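Local structure of carboxymuconolactone decarboxylase family protein (1VKE) at residues E[74-79]-E[111-116]; E[65-70]-E[94-99]; E[81-86]-E[90-95]. The protein is a six-helix, AhpD-like protein of the carboxymuconolactone decarboxylase family, possibly acting in antioxidative defence as a peroxiredoxin-like enzyme. All coordinates share one frame; numbering follows the deposited sequence.

Interaction 1. Residues E[74-79]-E[111-116]; sequences CIRYHL and LRRAVG
Leu79 carries CG anti to its carbonyl carbon (chi1 -83°) and then runs straight on through chi2 (171°), which delivers CD1 to the backbone of Ala114. One turn earlier, Ile75 turns its CG2 branch anti to the backbone N, and this methyl meets Ala114 CB at 3.7 Å. Ala114 thus faces two branched side chains of helix 72-84: its CB also lies 4.0 Å from Leu79 CD1, while that same CD1 sits 3.3 Å from the carbonyl oxygen Ala114 O. A residue this small suits the place, because the branched chains opposite can rest on its methyl and its backbone together. The short axes pass 10.1 Å apart and cross at -34°, and the nearest CA atoms are those of Ile75 and Ala114, 6.8 Å apart.

Beside this apolar centre two arginines run outward. The guanidinium NH2 of Arg76 comes within 4.4 Å of Arg113 CD, approaching obliquely. Each guanidinium has an acidic partner at the start of helix 72-84: Arg76 NH1 forms a salt bridge with Asp73 and Arg113 NE one with Asp72, so the two long chains can lie near each other while their charges are probably balanced. Arg113 NH2 also bonds an unidentified bound molecule. Phe117 extends the packing against Arg76 and Leu79, and Ile92 covers Leu79 from helix 89-103. The contact ties the helix that starts at the Cys71–Cys74 disulfide to the long C-terminal helix, within the all-helical AhpD-like fold, whose CXXC motif supplies the two cysteines of that disulfide.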
ATOM      1  N   CYS E  74      -8.552 -12.012  -1.363  1.00 11.09           N
ATOM      2  CA  CYS E  74      -7.796 -12.673  -0.299  1.00 11.66           C
ATOM      3  C   CYS E  74      -8.640 -12.722   0.984  1.00 12.99           C
ATOM      4  O   CYS E  74      -8.685 -13.732   1.719  1.00 12.92           O
ATOM      5  CB  CYS E  74      -6.510 -11.931   0.052  1.00 13.29           C
ATOM      6  SG  CYS E  74      -5.461 -11.544  -1.371  1.00 18.48           S
ATOM      7  N   ILE E  75      -9.328 -11.617   1.258  1.00 11.87           N
ATOM      8  CA  ILE E  75     -10.245 -11.552   2.405  1.00 10.83           C
ATOM      9  C   ILE E  75     -11.303 -12.660   2.301  1.00 11.51           C
ATOM     10  O   ILE E  75     -11.593 -13.419   3.263  1.00 10.60           O
ATOM     11  CB  ILE E  75     -10.956 -10.168   2.475  1.00 10.29           C
ATOM     12  CG1 ILE E  75      -9.931  -9.102   2.865  1.00 12.60           C
ATOM     13  CG2 ILE E  75     -12.131 -10.214   3.513  1.00 13.24           C
ATOM     14  CD1 ILE E  75     -10.435  -7.699   2.742  1.00 12.19           C
ATOM     15  N   ARG E  76     -11.911 -12.747   1.121  1.00 11.55           N
ATOM     16  CA  ARG E  76     -12.929 -13.786   0.866  1.00 12.05           C
ATOM     17  C   ARG E  76     -12.409 -15.215   1.100  1.00 10.04           C
ATOM     18  O   ARG E  76     -13.052 -16.025   1.768  1.00 12.08           O
ATOM     19  CB  ARG E  76     -13.497 -13.670  -0.540  1.00 14.58           C
ATOM     20  CG  ARG E  76     -14.440 -12.522  -0.757  1.00 17.61           C
ATOM     21  CD  ARG E  76     -14.854 -12.375  -2.268  1.00 22.36           C
ATOM     22  NE  ARG E  76     -15.435 -11.058  -2.550  1.00 41.03           N
ATOM     23  CZ  ARG E  76     -14.937 -10.127  -3.393  1.00 42.95           C
ATOM     24  NH1 ARG E  76     -13.808 -10.320  -4.076  1.00 40.42           N
ATOM     25  NH2 ARG E  76     -15.589  -8.975  -3.552  1.00 44.04           N
ATOM     26  N   TYR E  77     -11.221 -15.503   0.572  1.00 10.16           N
ATOM     27  CA  TYR E  77     -10.603 -16.793   0.695  1.00 12.43           C
ATOM     28  C   TYR E  77     -10.433 -17.118   2.180  1.00 10.42           C
ATOM     29  O   TYR E  77     -10.832 -18.174   2.667  1.00 11.52           O
ATOM     30  CB  TYR E  77      -9.197 -16.847   0.006  1.00 11.64           C
ATOM     31  CG  TYR E  77      -8.522 -18.162   0.300  1.00 11.08           C
ATOM     32  CD1 TYR E  77      -8.790 -19.290  -0.449  1.00 15.83           C
ATOM     33  CD2 TYR E  77      -7.569 -18.265   1.320  1.00 14.45           C
ATOM     34  CE1 TYR E  77      -8.206 -20.533  -0.117  1.00 15.69           C
ATOM     35  CE2 TYR E  77      -6.994 -19.499   1.645  1.00 18.85           C
ATOM     36  CZ  TYR E  77      -7.311 -20.606   0.909  1.00 17.00           C
ATOM     37  OH  TYR E  77      -6.736 -21.834   1.184  1.00 18.29           O
ATOM     38  N   HIS E  78      -9.817 -16.209   2.936  1.00 11.89           N
ATOM     39  CA  HIS E  78      -9.591 -16.525   4.376  1.00 11.57           C
ATOM     40  C   HIS E  78     -10.873 -16.579   5.200  1.00 12.82           C
ATOM     41  O   HIS E  78     -10.940 -17.321   6.188  1.00 14.50           O
ATOM     42  CB  HIS E  78      -8.562 -15.574   4.952  1.00 14.65           C
ATOM     43  CG  HIS E  78      -7.212 -15.814   4.388  1.00 10.94           C
ATOM     44  ND1 HIS E  78      -6.470 -16.952   4.658  1.00 13.88           N
ATOM     45  CD2 HIS E  78      -6.460 -15.070   3.542  1.00 14.97           C
ATOM     46  CE1 HIS E  78      -5.342 -16.895   3.975  1.00 14.58           C
ATOM     47  NE2 HIS E  78      -5.294 -15.747   3.317  1.00 15.84           N
ATOM     48  N   LEU E  79     -11.889 -15.815   4.824  1.00 11.70           N
ATOM     49  CA  LEU E  79     -13.182 -15.930   5.499  1.00 12.09           C
ATOM     50  C   LEU E  79     -13.735 -17.316   5.291  1.00 11.54           C
ATOM     51  O   LEU E  79     -14.263 -17.943   6.224  1.00 11.51           O
ATOM     52  CB  LEU E  79     -14.217 -14.906   4.983  1.00 13.78           C
ATOM     53  CG  LEU E  79     -14.136 -13.509   5.595  1.00 15.98           C
ATOM     54  CD1 LEU E  79     -15.048 -12.520   4.846  1.00 18.12           C
ATOM     55  CD2 LEU E  79     -14.464 -13.527   7.105  1.00 16.79           C
ATOM     56  N   LEU E 111     -14.010  -3.885   4.851  1.00 13.68           N
ATOM     57  CA  LEU E 111     -14.674  -4.495   6.021  1.00 15.92           C
ATOM     58  C   LEU E 111     -16.160  -4.678   5.733  1.00 16.52           C
ATOM     59  O   LEU E 111     -16.758  -5.714   6.072  1.00 16.88           O
ATOM     60  CB  LEU E 111     -14.444  -3.616   7.244  1.00 17.90           C
ATOM     61  CG  LEU E 111     -15.245  -3.963   8.487  1.00 24.37           C
ATOM     62  CD1 LEU E 111     -14.746  -5.275   9.045  1.00 30.95           C
ATOM     63  CD2 LEU E 111     -15.133  -2.845   9.505  1.00 30.15           C
ATOM     64  N   ARG E 112     -16.770  -3.718   5.067  1.00 15.80           N
ATOM     65  CA  ARG E 112     -18.167  -3.832   4.641  1.00 19.35           C
ATOM     66  C   ARG E 112     -18.374  -5.032   3.743  1.00 17.90           C
ATOM     67  O   ARG E 112     -19.317  -5.831   3.941  1.00 17.31           O
ATOM     68  CB  ARG E 112     -18.597  -2.563   3.910  1.00 22.53           C
ATOM     69  CG  ARG E 112     -19.893  -2.668   3.118  1.00 27.51           C
ATOM     70  CD  ARG E 112     -20.226  -1.401   2.324  1.00 32.44           C
ATOM     71  NE  ARG E 112     -20.101  -1.583   0.871  1.00 45.84           N
ATOM     72  CZ  ARG E 112     -18.963  -1.577   0.162  1.00 49.76           C
ATOM     73  NH1 ARG E 112     -17.778  -1.421   0.739  1.00 46.88           N
ATOM     74  NH2 ARG E 112     -19.027  -1.748  -1.156  1.00 54.15           N
ATOM     75  N   ARG E 113     -17.511  -5.184   2.758  1.00 15.93           N
ATOM     76  CA  ARG E 113     -17.611  -6.315   1.861  1.00 16.52           C
ATOM     77  C   ARG E 113     -17.381  -7.616   2.611  1.00 15.78           C
ATOM     78  O   ARG E 113     -18.039  -8.626   2.337  1.00 15.76           O
ATOM     79  CB  ARG E 113     -16.628  -6.153   0.681  1.00 19.43           C
ATOM     80  CG  ARG E 113     -17.114  -5.090  -0.249  1.00 20.71           C
ATOM     81  CD  ARG E 113     -16.493  -5.149  -1.563  1.00 33.37           C
ATOM     82  NE  ARG E 113     -15.192  -4.539  -1.500  1.00 35.78           N
ATOM     83  CZ  ARG E 113     -14.956  -3.241  -1.703  1.00 40.90           C
ATOM     84  NH1 ARG E 113     -15.927  -2.381  -1.942  1.00 45.75           N
ATOM     85  NH2 ARG E 113     -13.720  -2.796  -1.645  1.00 26.93           N
ATOM     86  N   ALA E 114     -16.455  -7.609   3.550  1.00 13.53           N
ATOM     87  CA  ALA E 114     -16.150  -8.795   4.337  1.00 13.29           C
ATOM     88  C   ALA E 114     -17.364  -9.253   5.147  1.00 14.60           C
ATOM     89  O   ALA E 114     -17.655 -10.449   5.194  1.00 14.34           O
ATOM     90  CB  ALA E 114     -14.966  -8.549   5.258  1.00 16.25           C
ATOM     91  N   VAL E 115     -18.040  -8.305   5.785  1.00 11.60           N
ATOM     92  CA  VAL E 115     -19.199  -8.629   6.621  1.00 12.18           C
ATOM     93  C   VAL E 115     -20.325  -9.166   5.764  1.00 15.19           C
ATOM     94  O   VAL E 115     -20.971 -10.164   6.135  1.00 15.89           O
ATOM     95  CB  VAL E 115     -19.618  -7.429   7.493  1.00 13.15           C
ATOM     96  CG1 VAL E 115     -20.989  -7.688   8.128  1.00 23.08           C
ATOM     97  CG2 VAL E 115     -18.564  -7.254   8.593  1.00 18.86           C
ATOM     98  N   GLY E 116     -20.503  -8.592   4.599  1.00 15.55           N
ATOM     99  CA  GLY E 116     -21.495  -9.060   3.632  1.00 17.77           C
ATOM    100  C   GLY E 116     -21.264 -10.484   3.161  1.00 17.99           C
ATOM    101  O   GLY E 116     -22.193 -11.314   3.099  1.00 17.19           O
TER

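Interaction 2. Residues E[65-70]-E[94-99]; sequences ASTVLR and EALDIA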
ATOM      1  N   ALA E  65      -4.060  -9.957   7.746  1.00  9.68           N
ATOM      2  CA  ALA E  65      -3.074  -9.449   6.782  1.00 10.13           C
ATOM      3  C   ALA E  65      -3.788  -8.986   5.500  1.00  9.10           C
ATOM      4  O   ALA E  65      -3.464  -7.900   4.968  1.00 10.71           O
ATOM      5  CB  ALA E  65      -2.051 -10.504   6.450  1.00 12.98           C
ATOM      6  N   SER E  66      -4.728  -9.779   5.015  1.00  9.13           N
ATOM      7  CA  SER E  66      -5.458  -9.488   3.757  1.00  9.25           C
ATOM      8  C   SER E  66      -6.330  -8.255   3.900  1.00 10.40           C
ATOM      9  O   SER E  66      -6.546  -7.553   2.938  1.00 10.83           O
ATOM     10  CB  SER E  66      -6.357 -10.694   3.407  1.00 13.17           C
ATOM     11  OG  SER E  66      -5.570 -11.868   3.174  1.00 15.09           O
ATOM     12  N   THR E  67      -6.859  -8.003   5.094  1.00 10.40           N
ATOM     13  CA  THR E  67      -7.689  -6.833   5.330  1.00 10.21           C
ATOM     14  C   THR E  67      -6.879  -5.536   5.410  1.00  9.47           C
ATOM     15  O   THR E  67      -7.244  -4.535   4.808  1.00 11.97           O
ATOM     16  CB  THR E  67      -8.540  -7.042   6.609  1.00 11.60           C
ATOM     17  OG1 THR E  67      -9.337  -8.220   6.456  1.00 12.31           O
ATOM     18  CG2 THR E  67      -9.504  -5.862   6.827  1.00 12.40           C
ATOM     19  N   VAL E  68      -5.776  -5.515   6.167  1.00 10.34           N
ATOM     20  CA  VAL E  68      -5.006  -4.296   6.269  1.00  9.25           C
ATOM     21  C   VAL E  68      -4.350  -3.941   4.920  1.00 10.74           C
ATOM     22  O   VAL E  68      -4.056  -2.753   4.632  1.00 11.66           O
ATOM     23  CB  VAL E  68      -3.901  -4.296   7.380  1.00 10.62           C
ATOM     24  CG1 VAL E  68      -4.521  -4.472   8.729  1.00 17.65           C
ATOM     25  CG2 VAL E  68      -2.822  -5.299   7.109  1.00  9.98           C
ATOM     26  N   LEU E  69      -4.084  -4.979   4.093  1.00 10.35           N
ATOM     27  CA  LEU E  69      -3.555  -4.765   2.742  1.00 10.26           C
ATOM     28  C   LEU E  69      -4.657  -4.580   1.664  1.00 10.57           C
ATOM     29  O   LEU E  69      -4.338  -4.377   0.481  1.00 12.46           O
ATOM     30  CB  LEU E  69      -2.615  -5.901   2.334  1.00 10.16           C
ATOM     31  CG  LEU E  69      -1.312  -6.009   3.138  1.00 17.04           C
ATOM     32  CD1 LEU E  69      -0.633  -7.337   2.843  1.00 21.16           C
ATOM     33  CD2 LEU E  69      -0.367  -4.859   2.877  1.00 18.37           C
ATOM     34  N   ARG E  70      -5.914  -4.660   2.080  1.00  9.93           N
ATOM     35  CA  ARG E  70      -7.057  -4.299   1.265  1.00 10.35           C
ATOM     36  C   ARG E  70      -7.165  -5.147  -0.005  1.00 14.05           C
ATOM     37  O   ARG E  70      -7.305  -4.608  -1.104  1.00 13.92           O
ATOM     38  CB  ARG E  70      -7.016  -2.807   0.951  1.00 11.43           C
ATOM     39  CG  ARG E  70      -7.314  -1.973   2.131  1.00 11.78           C
ATOM     40  CD  ARG E  70      -7.462  -0.505   1.791  1.00 17.68           C
ATOM     41  NE  ARG E  70      -6.197   0.141   1.513  1.00 20.81           N
ATOM     42  CZ  ARG E  70      -5.991   1.112   0.580  1.00 14.74           C
ATOM     43  NH1 ARG E  70      -6.911   1.499  -0.300  1.00 14.25           N
ATOM     44  NH2 ARG E  70      -4.802   1.614   0.511  1.00 19.16           N
ATOM     45  N   GLU E  94     -13.401  -9.720  16.144  1.00 12.99           N
ATOM     46  CA  GLU E  94     -12.266  -9.258  16.978  1.00 11.75           C
ATOM     47  C   GLU E  94     -11.004  -9.132  16.165  1.00 13.86           C
ATOM     48  O   GLU E  94     -10.220  -8.192  16.356  1.00 13.71           O
ATOM     49  CB  GLU E  94     -12.037 -10.174  18.180  1.00 10.99           C
ATOM     50  CG  GLU E  94     -13.129 -10.064  19.242  1.00 13.26           C
ATOM     51  CD  GLU E  94     -12.898 -10.920  20.481  1.00 16.39           C
ATOM     52  OE1 GLU E  94     -11.735 -11.271  20.769  1.00 16.06           O
ATOM     53  OE2 GLU E  94     -13.910 -11.253  21.162  1.00 15.45           O
ATOM     54  N   ALA E  95     -10.809 -10.050  15.219  1.00 12.13           N
ATOM     55  CA  ALA E  95      -9.695  -9.939  14.281  1.00 12.56           C
ATOM     56  C   ALA E  95      -9.846  -8.780  13.321  1.00 11.53           C
ATOM     57  O   ALA E  95      -8.879  -8.049  13.062  1.00 11.40           O
ATOM     58  CB  ALA E  95      -9.550 -11.238  13.511  1.00 12.40           C
ATOM     59  N   LEU E  96     -11.046  -8.576  12.770  1.00 11.07           N
ATOM     60  CA  LEU E  96     -11.262  -7.509  11.813  1.00 12.22           C
ATOM     61  C   LEU E  96     -11.066  -6.134  12.497  1.00 11.13           C
ATOM     62  O   LEU E  96     -10.663  -5.173  11.840  1.00 12.07           O
ATOM     63  CB  LEU E  96     -12.651  -7.612  11.157  1.00 12.61           C
ATOM     64  CG  LEU E  96     -12.887  -8.755  10.159  1.00 11.76           C
ATOM     65  CD1 LEU E  96     -14.377  -8.907   9.805  1.00 15.14           C
ATOM     66  CD2 LEU E  96     -12.026  -8.543   8.903  1.00 14.60           C
ATOM     67  N   ASP E  97     -11.403  -6.048  13.780  1.00 12.17           N
ATOM     68  CA  ASP E  97     -11.225  -4.794  14.547  1.00 12.99           C
ATOM     69  C   ASP E  97      -9.751  -4.397  14.639  1.00 12.41           C
ATOM     70  O   ASP E  97      -9.409  -3.214  14.532  1.00 14.23           O
ATOM     71  CB  ASP E  97     -11.765  -4.929  15.955  1.00 13.58           C
ATOM     72  CG  ASP E  97     -13.245  -4.686  16.063  1.00 18.02           C
ATOM     73  OD1 ASP E  97     -13.844  -4.085  15.142  1.00 16.20           O
ATOM     74  OD2 ASP E  97     -13.868  -5.024  17.105  1.00 16.01           O
ATOM     75  N   ILE E  98      -8.866  -5.386  14.790  1.00 11.07           N
ATOM     76  CA  ILE E  98      -7.424  -5.138  14.785  1.00 12.80           C
ATOM     77  C   ILE E  98      -7.019  -4.592  13.431  1.00 13.42           C
ATOM     78  O   ILE E  98      -6.304  -3.606  13.333  1.00 12.35           O
ATOM     79  CB  ILE E  98      -6.635  -6.427  15.164  1.00 12.84           C
ATOM     80  CG1 ILE E  98      -6.767  -6.723  16.664  1.00 14.58           C
ATOM     81  CG2 ILE E  98      -5.199  -6.282  14.809  1.00 13.73           C
ATOM     82  CD1 ILE E  98      -6.390  -8.132  17.100  1.00 15.19           C
ATOM     83  N   ALA E  99      -7.463  -5.247  12.370  1.00 11.93           N
ATOM     84  CA  ALA E  99      -7.182  -4.778  11.013  1.00 11.91           C
ATOM     85  C   ALA E  99      -7.676  -3.343  10.759  1.00 10.49           C
ATOM     86  O   ALA E  99      -6.989  -2.534  10.140  1.00 12.57           O
ATOM     87  CB  ALA E  99      -7.812  -5.713   9.980  1.00 13.30           C
TER
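Ala99 and Thr67 bury the most surface here, with Val68 next, and the three interlock where helix 55-68 ends beside helix 89-103. The methyl of Ala99 points at Thr67, its CB lying 3.6 Å from Thr67 CG2 and 3.7 Å from Thr67 CB. Val68 reaches the same residue from the neighbouring position: its CG1 lies 3.7 Å from Ala99 CB and 3.4 Å from the carbonyl oxygen Ala99 O. Alanine is what lets the backbones approach this closely, the CA atoms of Val68 and Ala99 being only 5.2 Å apart.

Thr67 divides its two branches between separate tasks. With chi1 at -58°, CG2 stands anti to the backbone N and turns to Ala99, while OG1 lies anti to the carbonyl carbon, where it bonds back to Leu63 O one turn earlier. The hydroxyl is buried, yet that bond satisfies it, and it can tolerate Leu96 CD2 at 3.7 Å. Thr67 and Leu96 meet at about a right angle, and the end of the leucine reaches in although its first bond does not aim at the threonine.

Just beyond Val68 the helix closes in a Schellman motif, with Arg70 at positive phi and its N bonded to Thr67 O. Ile75 covers Thr67 from the following helix and Leu111 covers Leu96 from helix 108-127. With an alanine as the facing residue, the C-terminal turn of helix 55-68 packs tightly on helix 89-103 inside the all-helical AhpD-like fold.

Interaction 3. Residues E[81-86]-E[90-95]; sequences RCVQEG and EEIFEA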
ATOM      1  N   ARG E  81     -12.122 -20.082   4.814  1.00 10.42           N
ATOM      2  CA  ARG E  81     -11.333 -21.032   5.595  1.00 10.88           C
ATOM      3  C   ARG E  81     -11.633 -20.859   7.080  1.00 10.30           C
ATOM      4  O   ARG E  81     -11.726 -21.857   7.828  1.00 10.87           O
ATOM      5  CB  ARG E  81      -9.852 -20.748   5.366  0.50 11.73           C
ATOM      6  CG  ARG E  81      -9.367 -21.077   3.987  0.50 12.19           C
ATOM      7  CD  ARG E  81      -9.287 -22.570   3.736  0.50  9.31           C
ATOM      8  NE  ARG E  81      -8.396 -23.191   4.737  0.50 11.70           N
ATOM      9  CZ  ARG E  81      -8.763 -24.094   5.653  0.50 14.93           C
ATOM     10  NH1 ARG E  81      -9.998 -24.568   5.693  0.50 14.76           N
ATOM     11  NH2 ARG E  81      -7.860 -24.552   6.508  0.50 15.38           N
ATOM     12  N   CYS E  82     -11.777 -19.608   7.548  1.00 11.02           N
ATOM     13  CA  CYS E  82     -12.112 -19.376   8.980  1.00 10.83           C
ATOM     14  C   CYS E  82     -13.455 -20.047   9.340  1.00 11.05           C
ATOM     15  O   CYS E  82     -13.603 -20.712  10.371  1.00 12.10           O
ATOM     16  CB  CYS E  82     -12.217 -17.903   9.299  1.00 12.31           C
ATOM     17  SG  CYS E  82     -10.579 -17.058   9.344  1.00 14.05           S
ATOM     18  N   VAL E  83     -14.435 -19.842   8.497  1.00 12.23           N
ATOM     19  CA  VAL E  83     -15.750 -20.493   8.714  1.00 10.94           C
ATOM     20  C   VAL E  83     -15.643 -22.020   8.713  1.00 12.07           C
ATOM     21  O   VAL E  83     -16.159 -22.722   9.625  1.00 11.53           O
ATOM     22  CB  VAL E  83     -16.780 -20.000   7.656  1.00 11.39           C
ATOM     23  CG1 VAL E  83     -18.057 -20.827   7.643  1.00 16.18           C
ATOM     24  CG2 VAL E  83     -17.090 -18.522   7.908  1.00 13.64           C
ATOM     25  N   GLN E  84     -14.933 -22.548   7.720  1.00 10.91           N
ATOM     26  CA  GLN E  84     -14.713 -24.010   7.623  1.00 13.27           C
ATOM     27  C   GLN E  84     -14.050 -24.587   8.870  1.00 12.25           C
ATOM     28  O   GLN E  84     -14.361 -25.695   9.282  1.00 12.81           O
ATOM     29  CB  GLN E  84     -13.871 -24.368   6.394  1.00 13.23           C
ATOM     30  CG  GLN E  84     -14.598 -24.153   5.055  1.00 14.88           C
ATOM     31  CD  GLN E  84     -13.736 -24.461   3.833  1.00 15.78           C
ATOM     32  OE1 GLN E  84     -12.527 -24.225   3.843  1.00 16.32           O
ATOM     33  NE2 GLN E  84     -14.362 -25.004   2.780  1.00 19.58           N
ATOM     34  N   GLU E  85     -13.138 -23.827   9.454  1.00 12.59           N
ATOM     35  CA  GLU E  85     -12.395 -24.240  10.633  1.00 12.30           C
ATOM     36  C   GLU E  85     -13.098 -23.884  11.942  1.00 14.43           C
ATOM     37  O   GLU E  85     -12.515 -24.028  13.023  1.00 16.38           O
ATOM     38  CB  GLU E  85     -10.993 -23.641  10.607  1.00 12.93           C
ATOM     39  CG  GLU E  85     -10.110 -24.127   9.485  1.00 12.21           C
ATOM     40  CD  GLU E  85      -9.793 -25.621   9.549  1.00 15.40           C
ATOM     41  OE1 GLU E  85      -9.879 -26.239  10.642  1.00 17.91           O
ATOM     42  OE2 GLU E  85      -9.436 -26.156   8.483  1.00 16.53           O
ATOM     43  N   GLY E  86     -14.356 -23.453  11.855  1.00 11.23           N
ATOM     44  CA  GLY E  86     -15.204 -23.325  13.042  1.00 13.07           C
ATOM     45  C   GLY E  86     -15.041 -22.010  13.783  1.00 12.97           C
ATOM     46  O   GLY E  86     -15.449 -21.899  14.934  1.00 12.93           O
ATOM     47  N   GLU E  90     -17.949 -13.686  16.379  1.00 12.94           N
ATOM     48  CA  GLU E  90     -17.243 -12.895  17.384  1.00 13.51           C
ATOM     49  C   GLU E  90     -15.699 -12.923  17.204  1.00 12.08           C
ATOM     50  O   GLU E  90     -15.031 -11.888  17.299  1.00 14.43           O
ATOM     51  CB  GLU E  90     -17.630 -13.304  18.807  1.00 15.18           C
ATOM     52  CG  GLU E  90     -17.096 -12.322  19.840  1.00 26.50           C
ATOM     53  CD  GLU E  90     -17.787 -12.436  21.207  1.00 43.69           C
ATOM     54  OE1 GLU E  90     -18.758 -13.230  21.346  1.00 44.66           O
ATOM     55  OE2 GLU E  90     -17.343 -11.729  22.155  1.00 48.65           O
ATOM     56  N   GLU E  91     -15.148 -14.117  16.968  1.00 11.49           N
ATOM     57  CA  GLU E  91     -13.713 -14.260  16.761  1.00 12.27           C
ATOM     58  C   GLU E  91     -13.299 -13.506  15.507  1.00 12.25           C
ATOM     59  O   GLU E  91     -12.335 -12.726  15.516  1.00 11.75           O
ATOM     60  CB  GLU E  91     -13.321 -15.746  16.622  1.00 12.25           C
ATOM     61  CG  GLU E  91     -13.402 -16.538  17.929  1.00 13.61           C
ATOM     62  CD  GLU E  91     -13.163 -18.032  17.743  1.00 17.90           C
ATOM     63  OE1 GLU E  91     -13.728 -18.635  16.792  1.00 13.03           O
ATOM     64  OE2 GLU E  91     -12.462 -18.623  18.586  1.00 24.42           O
ATOM     65  N   ILE E  92     -14.051 -13.696  14.428  1.00 10.58           N
ATOM     66  CA  ILE E  92     -13.778 -12.969  13.179  1.00  9.50           C
ATOM     67  C   ILE E  92     -13.853 -11.449  13.364  1.00 10.39           C
ATOM     68  O   ILE E  92     -12.955 -10.737  12.901  1.00 10.71           O
ATOM     69  CB  ILE E  92     -14.737 -13.453  12.061  1.00 10.63           C
ATOM     70  CG1 ILE E  92     -14.383 -14.896  11.709  1.00 11.32           C
ATOM     71  CG2 ILE E  92     -14.660 -12.543  10.842  1.00 13.80           C
ATOM     72  CD1 ILE E  92     -15.464 -15.610  10.861  1.00 11.50           C
ATOM     73  N   PHE E  93     -14.864 -10.961  14.079  1.00 10.89           N
ATOM     74  CA  PHE E  93     -14.986  -9.507  14.289  1.00 11.38           C
ATOM     75  C   PHE E  93     -13.867  -8.954  15.162  1.00 11.76           C
ATOM     76  O   PHE E  93     -13.371  -7.870  14.884  1.00 12.19           O
ATOM     77  CB  PHE E  93     -16.345  -9.106  14.862  1.00 14.11           C
ATOM     78  CG  PHE E  93     -17.537  -9.458  14.003  1.00 17.20           C
ATOM     79  CD1 PHE E  93     -17.487  -9.465  12.639  1.00 24.13           C
ATOM     80  CD2 PHE E  93     -18.747  -9.749  14.614  1.00 32.40           C
ATOM     81  CE1 PHE E  93     -18.620  -9.794  11.888  1.00 23.12           C
ATOM     82  CE2 PHE E  93     -19.880 -10.064  13.861  1.00 33.57           C
ATOM     83  CZ  PHE E  93     -19.802 -10.079  12.493  1.00 29.43           C
ATOM     84  N   GLU E  94     -13.401  -9.720  16.144  1.00 12.99           N
ATOM     85  CA  GLU E  94     -12.266  -9.258  16.978  1.00 11.75           C
ATOM     86  C   GLU E  94     -11.004  -9.132  16.165  1.00 13.86           C
ATOM     87  O   GLU E  94     -10.220  -8.192  16.356  1.00 13.71           O
ATOM     88  CB  GLU E  94     -12.037 -10.174  18.180  1.00 10.99           C
ATOM     89  CG  GLU E  94     -13.129 -10.064  19.242  1.00 13.26           C
ATOM     90  CD  GLU E  94     -12.898 -10.920  20.481  1.00 16.39           C
ATOM     91  OE1 GLU E  94     -11.735 -11.271  20.769  1.00 16.06           O
ATOM     92  OE2 GLU E  94     -13.910 -11.253  21.162  1.00 15.45           O
ATOM     93  N   ALA E  95     -10.809 -10.050  15.219  1.00 12.13           N
ATOM     94  CA  ALA E  95      -9.695  -9.939  14.281  1.00 12.56           C
ATOM     95  C   ALA E  95      -9.846  -8.780  13.321  1.00 11.53           C
ATOM     96  O   ALA E  95      -8.879  -8.049  13.062  1.00 11.40           O
ATOM     97  CB  ALA E  95      -9.550 -11.238  13.511  1.00 12.40           C
TER
HETATM   98  O   HOH W   1     -14.788 -20.790  17.607  1.00 49.87           O
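Ile92 touches Cys82 and Val83 with one atom, its terminal CD1, which lies 4.3 Å from Cys82 CB and 4.5 Å from Val83 CG2. Its extended outer torsion (chi2 166°) carries that methyl across to a helix whose nearest CA, that of Cys82, is 7.8 Å from its own. A long aliphatic chain suits so wide a gap.

Toward solvent, at Gly86, a water links the segments, donating to Gly86 O at 3.0 Å and, in a bond so short that its length is doubtful, to Glu91 OE1. That same oxygen accepts from Ser88 N, while OE2 pairs with Lys56. Gly86 is set by a Schellman motif: its N bonds Val83 O, Ala87 N bonds Cys82 O, and its positive phi favours glycine.

Within 81-86, on helix 72-84, Arg81 appears to hold Glu85 OE2 with NH1 and NH2, to give NH1 to Gln84 OE1 as well, and to pair NE with Glu59; its two conformers make this grip provisional. The chemistry implies a light apolar contact between successive helices, while the polar groups near it bond mainly within their own helix end, through the water, or to Ser88 and Lys56.

How the interactions relate
From the N terminus the chain first lays down 65-70 at the end of helix 55-68, then 74-79 and 81-86 along helix 72-84. The tight turn into helix 89-103 brings 90-95 back, and interaction 3 closes the shortest loop. Further along that helix, 94-99 returns to 65-70; interaction 2 thus ends on the same stretch as interaction 3, their segments sharing Glu94 and Ala95. Helix 108-127 finally brings 111-116 onto 74-79, so interaction 1 crosses interaction 2 and also encloses interaction 3. Val115 with Phe93 connects interactions 1 and 3, and Ser66 with Cys74 and His78 connects interactions 1 and 2, binding four consecutive helices into one core.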